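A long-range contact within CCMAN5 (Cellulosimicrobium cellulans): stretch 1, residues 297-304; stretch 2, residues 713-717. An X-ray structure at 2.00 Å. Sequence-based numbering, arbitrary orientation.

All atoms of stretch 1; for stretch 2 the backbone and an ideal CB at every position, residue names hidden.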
# COMPACT_ATOMS: atom_id res chain seq x y z
N ALA A 297 20.26 -11.34 12.16
CA ALA A 297 19.34 -12.47 12.38
C ALA A 297 20.10 -13.79 12.46
O ALA A 297 20.61 -14.27 11.46
CB ALA A 297 18.30 -12.52 11.27
N SER A 298 20.15 -14.38 13.65
CA SER A 298 20.85 -15.65 13.88
C SER A 298 20.19 -16.80 13.14
O SER A 298 19.02 -16.73 12.76
CB SER A 298 20.86 -16.00 15.38
OG SER A 298 19.51 -16.21 15.85
N THR A 299 20.95 -17.88 12.97
CA THR A 299 20.42 -19.17 12.54
C THR A 299 19.21 -19.59 13.36
O THR A 299 18.26 -20.13 12.82
CB THR A 299 21.50 -20.28 12.69
OG1 THR A 299 22.62 -19.94 11.87
CG2 THR A 299 20.95 -21.65 12.27
N ALA A 300 19.26 -19.34 14.67
CA ALA A 300 18.19 -19.79 15.57
C ALA A 300 16.79 -19.26 15.20
O ALA A 300 15.80 -20.00 15.24
CB ALA A 300 18.54 -19.42 17.04
N THR A 301 16.73 -17.99 14.82
CA THR A 301 15.46 -17.34 14.48
C THR A 301 15.15 -17.40 12.97
O THR A 301 14.00 -17.31 12.56
CB THR A 301 15.44 -15.88 15.00
OG1 THR A 301 14.10 -15.40 15.02
CG2 THR A 301 16.31 -14.96 14.13
N ASP A 302 16.19 -17.55 12.15
CA ASP A 302 16.06 -17.55 10.69
C ASP A 302 17.02 -18.57 10.09
O ASP A 302 18.03 -18.19 9.50
CB ASP A 302 16.39 -16.15 10.17
CG ASP A 302 16.10 -15.97 8.69
OD1 ASP A 302 15.42 -16.81 8.06
OD2 ASP A 302 16.57 -14.94 8.15
N PRO A 303 16.74 -19.88 10.27
CA PRO A 303 17.70 -20.90 9.83
C PRO A 303 17.99 -20.90 8.31
O PRO A 303 19.10 -21.22 7.90
CB PRO A 303 17.06 -22.22 10.26
CG PRO A 303 15.64 -21.92 10.55
CD PRO A 303 15.52 -20.47 10.86
N THR A 304 17.02 -20.48 7.50
CA THR A 304 17.15 -20.53 6.04
C THR A 304 17.53 -19.19 5.40
O THR A 304 17.87 -19.13 4.21
CB THR A 304 15.84 -21.02 5.37
OG1 THR A 304 14.83 -20.02 5.53
CG2 THR A 304 15.32 -22.31 6.02
N UNK A 713 18.57 -14.03 22.63
CA UNK A 713 18.10 -15.41 22.60
C UNK A 713 16.85 -15.71 21.77
O UNK A 713 16.33 -16.81 21.85
CB UNK A 713 17.83 -15.85 24.04
N UNK A 714 16.38 -14.77 20.96
CA UNK A 714 15.22 -15.03 20.09
C UNK A 714 15.49 -16.20 19.14
O UNK A 714 16.59 -16.34 18.62
CB UNK A 714 14.87 -13.78 19.29
N UNK A 715 14.48 -17.03 18.92
CA UNK A 715 14.57 -18.11 17.94
C UNK A 715 13.18 -18.37 17.42
O UNK A 715 12.23 -17.68 17.83
CB UNK A 715 15.18 -19.38 18.54
N UNK A 716 13.04 -19.38 16.55
CA UNK A 716 11.73 -19.80 16.08
C UNK A 716 10.85 -20.29 17.22
O UNK A 716 9.64 -20.26 17.13
CB UNK A 716 11.88 -20.90 15.03
N UNK A 717 11.48 -20.72 18.31
CA UNK A 717 10.75 -21.26 19.44
C UNK A 717 10.74 -20.26 20.58
O UNK A 717 9.82 -20.26 21.40
CB UNK A 717 11.36 -22.59 19.89

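Position 713 lies away from the contact: its CA-to-CB bond points away from stretch 1, and the ideal CB has nothing of that stretch within 5.5 Å. The contact asks for nothing here, but the backbone does: phi is 75° and psi 10°, a region that favours glycine. The residue is Gly 713.

At 714, phi and psi of -59° and 141° suit almost any residue. CA-to-CB runs sideways, and the ideal CB lies 4.6 Å from Thr 301 OG1, near enough for a modest side chain to brush the threonine; a small polar residue or a compact aliphatic one would both be reasonable. The residue is Val 714, and its CG2 comes 4.0 Å from Thr 301 OG1, a packing contact. The backbone does more: Val 714 O lies 3.8 Å from Thr 301 CB, and a water bridges it to the hydroxyl of Ser 298, donating to Val 714 O at 2.5 Å and accepting from Ser 298 OG at 3.0 Å.

Position 715 is where the two stretches come closest in backbone register, its CA 3.7 Å from Thr 301 CA. The ideal CB is only 3.4 Å from Ala 300 O, so space close to the backbone is limited; glycine, alanine or serine would fit readily, though a larger residue directed past the carbonyl is not excluded. The residue is Ser 715. Its CB packs 3.8 Å from Ala 300 CB. Ser 715 OG accepts a hydrogen bond from the backbone N of 717 at 2.9 Å, a bond that lies within the stretch and not across the contact.

Position 716 offers its backbone N to Ala 300 O, a 3.1 Å hydrogen bond with an angle of 155° at the hydrogen, which any residue but proline could make. CA-to-CB is sideways to stretch 1, and the ideal CB of 716 lies 4.0 Å from Ala 300 O and 4.8 Å from Thr 301 O. A donor of moderate length such as glutamine might reach one of these acceptors, and a longer one if it folded back; an acidic side chain would need water between. The latter is found in Glu 716. One water donates to Ala 300 O (3.2 Å) and Glu 716 OE1 (2.9 Å), another to Thr 301 O and Glu 716 OE2 (both 2.8 Å). The methylene CG lies 3.6 Å from Thr 301 O, and OE2 reaches within 3.6 Å of Pro 303 CD.

Position 717 has no stretch 1 atom within 5.5 Å of its ideal CB, so many residues would serve; it is Asp 717.

Stretch 2, residues 713-717: GVSED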
# COMPACT_ATOMS: atom_id res chain seq x y z
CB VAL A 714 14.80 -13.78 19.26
CG1 VAL A 714 15.82 -13.47 18.16
CG2 VAL A 714 13.39 -13.96 18.66
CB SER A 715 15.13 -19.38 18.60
OG SER A 715 14.12 -19.99 19.36
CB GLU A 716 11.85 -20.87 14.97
CG GLU A 716 12.24 -20.29 13.62
CD GLU A 716 12.30 -21.35 12.51
OE1 GLU A 716 12.71 -22.49 12.78
OE2 GLU A 716 11.95 -21.01 11.36
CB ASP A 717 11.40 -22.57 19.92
CG ASP A 717 11.25 -23.71 18.91
OD1 ASP A 717 10.12 -23.98 18.45
OD2 ASP A 717 12.27 -24.35 18.60
O HOH W 1 19.06 -15.90 18.84
O HOH W 2 14.59 -22.99 14.91
O HOH W 3 12.02 -18.29 10.78
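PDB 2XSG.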